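ABC transporter, substrate-binding protein (Clostridium perfringens, PDB 4EDP) probably captures its solute outside the cell membrane and hands it to the permease of an ABC import system. Local coordinates at residues 70-73 / 74-77; 189-193 / 194-198; 202-205 / 206-209; 333-336 / 337-341. All blocks are in the same frame, centred on the assembly; numbering follows the deposited sequence. Where two conformers were deposited one is given.

Interaction 1. Residues 70-73 / 74-77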
loop_
_atom_site.group_PDB
_atom_site.type_symbol
_atom_site.label_atom_id
_atom_site.label_comp_id
_atom_site.label_asym_id
_atom_site.label_seq_id
_atom_site.Cartn_x
_atom_site.Cartn_y
_atom_site.Cartn_z
ATOM N N GLY A 70 -16.475 6.267 -0.797
ATOM C CA GLY A 70 -16.759 4.902 -0.355
ATOM C C GLY A 70 -15.450 4.141 -0.260
ATOM O O GLY A 70 -14.387 4.698 -0.544
ATOM N N ASN A 71 -15.502 2.877 0.145
ATOM C CA ASN A 71 -14.268 2.085 0.252
ATOM C C ASN A 71 -13.851 1.520 -1.114
ATOM O O ASN A 71 -14.608 1.592 -2.080
ATOM C CB ASN A 71 -14.386 0.996 1.340
ATOM C CG ASN A 71 -15.453 -0.044 1.042
ATOM O OD1 ASN A 71 -15.592 -0.516 -0.083
ATOM N ND2 ASN A 71 -16.191 -0.438 2.076
ATOM N N ASN A 72 -12.639 0.977 -1.202
ATOM C CA ASN A 72 -12.145 0.412 -2.463
ATOM C C ASN A 72 -13.134 -0.485 -3.182
ATOM O O ASN A 72 -13.485 -0.261 -4.343
ATOM C CB ASN A 72 -10.896 -0.449 -2.214
ATOM C CG ASN A 72 -9.636 0.357 -2.036
ATOM O OD1 ASN A 72 -9.175 1.030 -2.967
ATOM N ND2 ASN A 72 -9.003 0.213 -0.870
ATOM N N SER A 73 -13.592 -1.500 -2.463
ATOM C CA SER A 73 -14.450 -2.512 -3.038
ATOM C C SER A 73 -15.801 -2.017 -3.526
ATOM O O SER A 73 -16.226 -2.360 -4.637
ATOM C CB SER A 73 -14.618 -3.663 -2.050
ATOM O OG SER A 73 -15.463 -4.654 -2.598
ATOM N N GLU A 74 -16.470 -1.200 -2.724
ATOM C CA GLU A 74 -17.774 -0.716 -3.127
ATOM C C GLU A 74 -17.679 0.245 -4.304
ATOM O O GLU A 74 -18.510 0.199 -5.192
ATOM C CB GLU A 74 -18.546 -0.119 -1.945
ATOM C CG GLU A 74 -17.931 1.067 -1.256
ATOM C CD GLU A 74 -18.606 1.349 0.095
ATOM O OE1 GLU A 74 -18.097 2.182 0.873
ATOM O OE2 GLU A 74 -19.638 0.713 0.391
ATOM N N ARG A 75 -16.681 1.116 -4.308
ATOM C CA ARG A 75 -16.508 2.037 -5.423
ATOM C C ARG A 75 -16.172 1.268 -6.703
ATOM O O ARG A 75 -16.754 1.529 -7.753
ATOM C CB ARG A 75 -15.447 3.096 -5.111
ATOM C CG ARG A 75 -15.893 4.025 -4.001
ATOM C CD ARG A 75 -14.953 5.174 -3.723
ATOM N NE ARG A 75 -13.654 4.766 -3.185
ATOM C CZ ARG A 75 -12.539 4.675 -3.894
ATOM N NH1 ARG A 75 -11.410 4.310 -3.299
ATOM N NH2 ARG A 75 -12.543 4.965 -5.187
ATOM N N LEU A 76 -15.243 0.317 -6.611
ATOM C CA LEU A 76 -14.869 -0.476 -7.784
ATOM C C LEU A 76 -16.046 -1.298 -8.315
ATOM O O LEU A 76 -16.287 -1.354 -9.512
ATOM C CB LEU A 76 -13.701 -1.415 -7.467
ATOM C CG LEU A 76 -13.291 -2.303 -8.654
ATOM C CD1 LEU A 76 -12.874 -1.449 -9.859
ATOM C CD2 LEU A 76 -12.184 -3.283 -8.269
ATOM N N THR A 77 -16.771 -1.946 -7.421
ATOM C CA THR A 77 -17.907 -2.767 -7.829
ATOM C C THR A 77 -18.961 -1.956 -8.565
ATOM O O THR A 77 -19.473 -2.392 -9.604
ATOM C CB THR A 77 -18.556 -3.457 -6.620
ATOM O OG1 THR A 77 -17.573 -4.276 -5.974
ATOM C CG2 THR A 77 -19.743 -4.309 -7.051
#
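In both Asn71 and Glu74 the first side-chain torsion places CG between the backbone N and the carbonyl carbon (chi1 63° and 61°), which folds each side chain back toward the backbone of the other. The result is a textbook capping box at the start of helix 72-81. Asn71, the N-cap, offers OD1 to Glu74 N at 2.9 Å, nearly in line with its own C=O bond. Glu74, extended beyond CG, returns the favour: its OE1 accepts from Asn71 N at 2.8 Å through the lone pair directed away from OE2. The amide and carboxylate lie stacked, their planes only 14° apart. Gly70, without a side chain, brings its CA to 3.3 Å from Glu74 OE1. Arg75 adds a second grip, its chain bending at chi3 so that NE meets Gly70 O at 2.7 Å, in the guanidinium plane but from above the carbonyl plane. Beyond the contact, Arg75 bonds to Tyr91 O and Ser40 OG and makes a cation-pi contact with Trp42. One turn on, Thr77 OG1 and Thr77 N reach Ser73 O from opposite faces of its plane. The helix N-terminus and the Asn71 N-H bond to OE1 probably help to keep the Glu74 carboxylate ionised.

Interaction 2. Residues 189-193 / 194-198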
loop_
_atom_site.group_PDB
_atom_site.type_symbol
_atom_site.label_atom_id
_atom_site.label_comp_id
_atom_site.label_asym_id
_atom_site.label_seq_id
_atom_site.Cartn_x
_atom_site.Cartn_y
_atom_site.Cartn_z
ATOM N N ALA A 189 11.754 -19.707 1.232
ATOM C CA ALA A 189 11.805 -20.967 0.462
ATOM C C ALA A 189 12.843 -20.945 -0.671
ATOM O O ALA A 189 13.343 -21.995 -1.110
ATOM C CB ALA A 189 10.415 -21.257 -0.127
ATOM N N GLY A 190 13.164 -19.753 -1.159
ATOM C CA GLY A 190 14.080 -19.618 -2.261
ATOM C C GLY A 190 13.441 -19.951 -3.606
ATOM O O GLY A 190 14.138 -20.248 -4.559
ATOM N N VAL A 191 12.112 -19.897 -3.687
ATOM C CA VAL A 191 11.406 -20.152 -4.942
ATOM C C VAL A 191 10.434 -18.992 -5.163
ATOM O O VAL A 191 9.532 -18.777 -4.359
ATOM C CB VAL A 191 10.622 -21.494 -4.934
ATOM C CG1 VAL A 191 9.811 -21.669 -6.247
ATOM C CG2 VAL A 191 11.563 -22.682 -4.710
ATOM N N ASP A 192 10.607 -18.256 -6.260
ATOM C CA ASP A 192 9.736 -17.119 -6.574
ATOM C C ASP A 192 8.299 -17.602 -6.775
ATOM O O ASP A 192 8.091 -18.662 -7.331
ATOM C CB ASP A 192 10.174 -16.432 -7.856
ATOM C CG ASP A 192 9.424 -15.133 -8.099
ATOM O OD1 ASP A 192 9.689 -14.135 -7.376
ATOM O OD2 ASP A 192 8.584 -15.086 -9.022
ATOM N N VAL A 193 7.306 -16.813 -6.370
ATOM C CA VAL A 193 5.915 -17.281 -6.522
ATOM C C VAL A 193 5.515 -17.478 -7.992
ATOM O O VAL A 193 4.578 -18.215 -8.274
ATOM C CB VAL A 193 4.907 -16.366 -5.805
ATOM C CG1 VAL A 193 5.200 -16.324 -4.299
ATOM C CG2 VAL A 193 4.924 -14.957 -6.421
ATOM N N LYS A 194 6.206 -16.829 -8.927
ATOM C CA LYS A 194 5.851 -17.011 -10.340
ATOM C C LYS A 194 6.349 -18.355 -10.880
ATOM O O LYS A 194 5.926 -18.791 -11.949
ATOM C CB LYS A 194 6.355 -15.865 -11.213
ATOM C CG LYS A 194 5.682 -14.539 -10.933
ATOM C CD LYS A 194 6.152 -13.456 -11.871
ATOM C CE LYS A 194 5.362 -12.180 -11.671
ATOM N NZ LYS A 194 5.768 -11.100 -12.629
ATOM N N THR A 195 7.245 -19.006 -10.151
ATOM C CA THR A 195 7.759 -20.307 -10.573
ATOM C C THR A 195 6.818 -21.451 -10.230
ATOM O O THR A 195 6.629 -22.373 -11.024
ATOM C CB THR A 195 9.133 -20.569 -9.909
ATOM O OG1 THR A 195 10.070 -19.581 -10.383
ATOM C CG2 THR A 195 9.647 -21.963 -10.242
ATOM N N ASP A 196 6.225 -21.394 -9.037
ATOM C CA ASP A 196 5.354 -22.470 -8.574
ATOM C C ASP A 196 4.007 -21.996 -8.013
ATOM O O ASP A 196 3.359 -22.715 -7.240
ATOM C CB ASP A 196 6.090 -23.274 -7.502
ATOM C CG ASP A 196 6.307 -22.483 -6.195
ATOM O OD1 ASP A 196 6.040 -21.251 -6.150
ATOM O OD2 ASP A 196 6.775 -23.101 -5.210
ATOM N N ASN A 197 3.610 -20.791 -8.405
ATOM C CA ASN A 197 2.354 -20.202 -7.968
ATOM C C ASN A 197 2.256 -20.037 -6.442
ATOM O O ASN A 197 1.163 -19.829 -5.909
ATOM C CB ASN A 197 1.182 -20.991 -8.574
ATOM C CG ASN A 197 1.158 -20.894 -10.097
ATOM O OD1 ASN A 197 1.412 -19.825 -10.653
ATOM N ND2 ASN A 197 0.845 -21.999 -10.775
ATOM N N GLY A 198 3.408 -20.100 -5.760
ATOM C CA GLY A 198 3.496 -19.942 -4.306
ATOM C C GLY A 198 3.448 -21.193 -3.448
ATOM O O GLY A 198 3.389 -21.105 -2.221
HETATM O O HOH W 1 6.836 -20.002 -3.704
HETATM O O HOH W 2 12.446 -19.443 -8.710
HETATM O O HOH W 3 9.703 -17.094 -11.271
#
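Asp192 OD2 accepts from Lys194 N at 2.9 Å, the N-H arriving from above the carboxylate plane. With this bond Asp192 acts as the N-cap of the short helix 193-196, and its CG, anti to the backbone N (chi1 -172°), carries the carboxylate over the first turn. The backbone adds a bond from Thr195 N to Asp192 O at 3.0 Å. Water extends the cap: one molecule lies 3.2 Å from Asp192 OD2 and 2.7 Å from Thr195 OG1, while a second joins Asp192 N to the same hydroxyl. At the far end of the turn Asp196 OD1 accepts from Gly198 N at 2.9 Å, an Asx turn. A further water spans Val191 O and Asp196 OD1, and Asp196 OD2 takes a bond from Ala200 N in the next helix. Apolar contacts complete this polar frame. Val191 CG1 touches Asp196 OD2 at 3.5 Å and Thr195 CB at 3.9 Å, just after Gly190 has closed helix 178-189 with a Schellman motif. Val193 is buried against Phe334 and Trp342, and the Lys194 amine forms a salt bridge with Asp331. Two aspartates thus serve backbone N-H groups, one at the start of a short helix and the other leading into the next, which probably stabilises their negative charge.

Interaction 3. Residues 202-205 / 206-209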
loop_
_atom_site.group_PDB
_atom_site.type_symbol
_atom_site.label_atom_id
_atom_site.label_comp_id
_atom_site.label_asym_id
_atom_site.label_seq_id
_atom_site.Cartn_x
_atom_site.Cartn_y
_atom_site.Cartn_z
ATOM N N PHE A 202 3.872 -21.337 0.639
ATOM C CA PHE A 202 2.876 -21.831 1.575
ATOM C C PHE A 202 3.423 -22.915 2.489
ATOM O O PHE A 202 3.001 -22.981 3.655
ATOM C CB PHE A 202 1.531 -22.161 0.908
ATOM C CG PHE A 202 0.713 -20.933 0.622
ATOM C CD1 PHE A 202 0.039 -20.294 1.635
ATOM C CD2 PHE A 202 0.647 -20.400 -0.648
ATOM C CE1 PHE A 202 -0.695 -19.144 1.390
ATOM C CE2 PHE A 202 -0.080 -19.250 -0.890
ATOM C CZ PHE A 202 -0.759 -18.632 0.133
ATOM N N LYS A 203 4.389 -23.711 2.014
ATOM C CA LYS A 203 5.021 -24.716 2.866
ATOM C C LYS A 203 5.830 -24.003 3.957
ATOM O O LYS A 203 5.899 -24.494 5.095
ATOM C CB LYS A 203 5.908 -25.677 2.074
ATOM C CG LYS A 203 5.161 -26.631 1.148
ATOM C CD LYS A 203 4.242 -27.590 1.900
ATOM C CE LYS A 203 3.625 -28.614 0.947
ATOM N NZ LYS A 203 2.764 -29.611 1.656
ATOM N N GLU A 204 6.439 -22.858 3.630
ATOM C CA GLU A 204 7.179 -22.087 4.643
ATOM C C GLU A 204 6.194 -21.460 5.632
ATOM O O GLU A 204 6.487 -21.358 6.819
ATOM C CB GLU A 204 8.091 -21.030 4.034
ATOM C CG GLU A 204 9.278 -21.590 3.280
ATOM C CD GLU A 204 10.294 -22.300 4.184
ATOM O OE1 GLU A 204 10.233 -22.182 5.422
ATOM O OE2 GLU A 204 11.178 -22.966 3.641
ATOM N N LEU A 205 5.036 -21.045 5.155
ATOM C CA LEU A 205 4.009 -20.498 6.056
ATOM C C LEU A 205 3.534 -21.582 7.037
ATOM O O LEU A 205 3.277 -21.278 8.210
ATOM C CB LEU A 205 2.862 -19.860 5.283
ATOM C CG LEU A 205 3.224 -18.546 4.565
ATOM C CD1 LEU A 205 2.123 -18.122 3.633
ATOM C CD2 LEU A 205 3.511 -17.424 5.594
ATOM N N GLU A 206 3.396 -22.829 6.577
ATOM C CA GLU A 206 3.039 -23.920 7.495
ATOM C C GLU A 206 4.091 -24.011 8.590
ATOM O O GLU A 206 3.768 -24.198 9.783
ATOM C CB GLU A 206 2.986 -25.302 6.799
ATOM C CG GLU A 206 1.925 -25.477 5.801
ATOM C CD GLU A 206 1.887 -26.899 5.229
ATOM O OE1 GLU A 206 2.855 -27.676 5.413
ATOM O OE2 GLU A 206 0.872 -27.234 4.595
ATOM N N ALA A 207 5.358 -23.902 8.186
ATOM C CA ALA A 207 6.466 -23.992 9.123
ATOM C C ALA A 207 6.479 -22.841 10.127
ATOM O O ALA A 207 7.023 -22.977 11.222
ATOM C CB ALA A 207 7.804 -24.074 8.387
ATOM N N LEU A 208 5.888 -21.708 9.766
ATOM C CA LEU A 208 5.866 -20.549 10.669
ATOM C C LEU A 208 4.761 -20.640 11.735
ATOM O O LEU A 208 4.800 -19.918 12.739
ATOM C CB LEU A 208 5.630 -19.288 9.839
ATOM C CG LEU A 208 5.687 -17.934 10.519
ATOM C CD1 LEU A 208 7.106 -17.694 11.094
ATOM C CD2 LEU A 208 5.318 -16.846 9.506
ATOM N N LYS A 209 3.798 -21.530 11.516
ATOM C CA LYS A 209 2.629 -21.671 12.404
ATOM C C LYS A 209 2.877 -21.663 13.905
ATOM O O LYS A 209 2.133 -21.015 14.621
ATOM C CB LYS A 209 1.780 -22.887 12.057
ATOM C CG LYS A 209 1.067 -22.847 10.702
ATOM C CD LYS A 209 0.383 -24.193 10.382
ATOM C CE LYS A 209 -0.686 -24.589 11.401
ATOM N NZ LYS A 209 -1.805 -23.591 11.507
HETATM O O HOH W 4 2.941 -29.766 4.110
HETATM O O HOH W 5 5.828 -27.224 5.433
#
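Lys203 O is gripped twice, by Ala207 N at 3.2 Å in an ordinary helical bond and by a water that donates to it at 2.8 Å. The same water donates to Glu206 OE1 at 3.0 Å, tying the carboxylate to the backbone one turn back. A second water is modelled between Lys203 NZ and Glu206 OE1, but it sits so close to both that its position is doubtful. Lys203 bends at chi2 (-63°) and then runs extended, side by side with Glu206 and pointing the same way. Its NZ stays 4.2 Å from Glu206 OE2, beyond a salt bridge, so the charges are probably linked through water rather than paired directly. Farther along, Leu208 N divides itself between weak bonds to Glu204 O and Leu205 O. On the buried side, Leu205 CD2 and Leu208 CD2 come within 4.3 Å of each other. Helix 199-208 lies against two others. Leu205 and Leu208 pack on Ala185 and Met181 of helix 178-189, where Glu204 also has a salt bridge to Lys188, while Phe202 meets Trp342 of helix 332-350 edge-to-face and Leu205 rests on Trp346.

Interaction 4. Residues 333-336 / 337-341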
loop_
_atom_site.group_PDB
_atom_site.type_symbol
_atom_site.label_atom_id
_atom_site.label_comp_id
_atom_site.label_asym_id
_atom_site.label_seq_id
_atom_site.Cartn_x
_atom_site.Cartn_y
_atom_site.Cartn_z
ATOM N N LYS A 333 -0.836 -7.880 -11.199
ATOM C CA LYS A 333 -1.452 -8.547 -12.320
ATOM C C LYS A 333 -1.308 -10.050 -12.038
ATOM O O LYS A 333 -2.270 -10.826 -12.160
ATOM C CB LYS A 333 -0.780 -8.180 -13.643
ATOM C CG LYS A 333 -1.510 -8.753 -14.853
ATOM C CD LYS A 333 -0.954 -8.289 -16.189
ATOM C CE LYS A 333 -1.802 -8.880 -17.312
ATOM N NZ LYS A 333 -1.434 -8.395 -18.670
ATOM N N PHE A 334 -0.105 -10.462 -11.648
ATOM C CA PHE A 334 0.130 -11.864 -11.337
ATOM C C PHE A 334 -0.576 -12.312 -10.056
ATOM O O PHE A 334 -1.287 -13.313 -10.060
ATOM C CB PHE A 334 1.619 -12.206 -11.229
ATOM C CG PHE A 334 1.857 -13.630 -10.814
ATOM C CD1 PHE A 334 1.767 -14.651 -11.739
ATOM C CD2 PHE A 334 2.065 -13.950 -9.482
ATOM C CE1 PHE A 334 1.933 -15.978 -11.342
ATOM C CE2 PHE A 334 2.225 -15.270 -9.080
ATOM C CZ PHE A 334 2.162 -16.276 -10.001
ATOM N N VAL A 335 -0.407 -11.556 -8.980
ATOM C CA VAL A 335 -0.981 -11.916 -7.687
ATOM C C VAL A 335 -2.504 -12.036 -7.741
ATOM O O VAL A 335 -3.074 -12.998 -7.218
ATOM C CB VAL A 335 -0.495 -10.963 -6.567
ATOM C CG1 VAL A 335 -1.343 -11.121 -5.296
ATOM C CG2 VAL A 335 1.024 -11.210 -6.269
ATOM N N ASN A 336 -3.168 -11.075 -8.374
ATOM C CA ASN A 336 -4.617 -11.153 -8.470
ATOM C C ASN A 336 -5.057 -12.393 -9.251
ATOM O O ASN A 336 -6.140 -12.925 -8.979
ATOM C CB ASN A 336 -5.224 -9.876 -9.059
ATOM C CG ASN A 336 -5.225 -8.728 -8.071
ATOM O OD1 ASN A 336 -4.974 -8.922 -6.882
ATOM N ND2 ASN A 336 -5.508 -7.524 -8.556
ATOM N N SER A 337 -4.237 -12.864 -10.198
ATOM C CA SER A 337 -4.581 -14.057 -10.982
ATOM C C SER A 337 -4.546 -15.342 -10.146
ATOM O O SER A 337 -5.132 -16.354 -10.543
ATOM C CB SER A 337 -3.677 -14.239 -12.225
ATOM O OG SER A 337 -2.373 -14.715 -11.886
ATOM N N VAL A 338 -3.854 -15.318 -9.009
ATOM C CA VAL A 338 -3.764 -16.479 -8.136
ATOM C C VAL A 338 -4.335 -16.230 -6.729
ATOM O O VAL A 338 -4.228 -17.083 -5.868
ATOM C CB VAL A 338 -2.282 -16.962 -7.966
ATOM C CG1 VAL A 338 -1.724 -17.522 -9.283
ATOM C CG2 VAL A 338 -1.364 -15.857 -7.410
ATOM N N MET A 339 -4.999 -15.096 -6.545
ATOM C CA MET A 339 -5.508 -14.709 -5.231
ATOM C C MET A 339 -6.504 -15.708 -4.623
ATOM O O MET A 339 -6.432 -15.997 -3.433
ATOM C CB MET A 339 -6.122 -13.307 -5.302
ATOM C CG MET A 339 -6.251 -12.636 -3.934
ATOM S SD MET A 339 -4.639 -12.429 -3.130
ATOM C CE MET A 339 -5.164 -11.691 -1.574
ATOM N N ASP A 340 -7.428 -16.237 -5.422
ATOM C CA ASP A 340 -8.405 -17.193 -4.898
ATOM C C ASP A 340 -7.672 -18.424 -4.341
ATOM O O ASP A 340 -8.000 -18.933 -3.262
ATOM C CB ASP A 340 -9.443 -17.601 -5.951
ATOM C CG ASP A 340 -10.403 -16.469 -6.304
ATOM O OD1 ASP A 340 -10.469 -15.458 -5.571
ATOM O OD2 ASP A 340 -11.111 -16.605 -7.321
ATOM N N GLN A 341 -6.671 -18.881 -5.070
ATOM C CA GLN A 341 -5.865 -20.020 -4.648
ATOM C C GLN A 341 -5.129 -19.681 -3.351
ATOM O O GLN A 341 -5.127 -20.476 -2.403
ATOM C CB GLN A 341 -4.858 -20.387 -5.741
ATOM C CG GLN A 341 -3.947 -21.574 -5.425
ATOM C CD GLN A 341 -3.022 -21.927 -6.596
ATOM O OE1 GLN A 341 -3.247 -21.500 -7.721
ATOM N NE2 GLN A 341 -1.980 -22.713 -6.327
HETATM O O HOH W 6 -7.657 -15.883 -8.299
#
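Phe334 and Val338 meet just before a kink in helix 332-350, and the motif is a helical turn in which the regular bonding pattern breaks down. The packed part rests on two apolar pairs, each with a buried valine. Val338 CG2 lies 4.0 Å from Phe334 CE2, oblique to the ring, and Phe334 also packs on the Asn197 side chain. Val335 CG1 approaches Met339 SD to 4.2 Å, the methionine chain bending at chi2. On another flank Asn336 ND2 bonds to Glu98 OE1 and Ser95 O, tying this turn to helix 94-103. The solvent side begins at the exposed Ser337, whose OG donates to Phe334 O at a short 2.5 Å, in the carbonyl plane and on a lone pair. This is possible because OG stands between the backbone N and the carbonyl carbon (chi1 75°), folded back along the helix. Ser337 N and Val338 N reach that same oxygen weakly, so the hydroxyl adds a donor where the backbone bonds are weak. Val338 N finds a sounder partner in Val335 O at 3.0 Å. Loosest is the kink, where the N atoms of Asp340 and Gln341 have no bond to the preceding turn; just ahead of it Met339 N has a weak bond to Asn336 O. A water bridges the kink, accepting from Asp340 N at 2.9 Å and donating weakly to Asn336 O at 3.4 Å.

In the fold
The four contacts come in series along the chain, and three of them gather where helix 332-350 meets helices 178-189, 193-196 and 199-208. Interactions 2 and 3 have centres 14 Å apart and touch where Ala189 CB meets Glu204 CG at 3.6 Å. Interaction 4, late in sequence, returns to interaction 2: Phe334 CZ sits 3.5 Å from Val193 O, with centres 13 Å apart. Interactions 3 and 4 do not touch. Interaction 1 stands alone on helix 72-81, which follows strand 65-69; its centre is 19 Å from that of interaction 4 and about 31 and 32 Å from those of interactions 2 and 3. Through interaction 4, helix 332-350 thus packs against helix 193-196 and its loop.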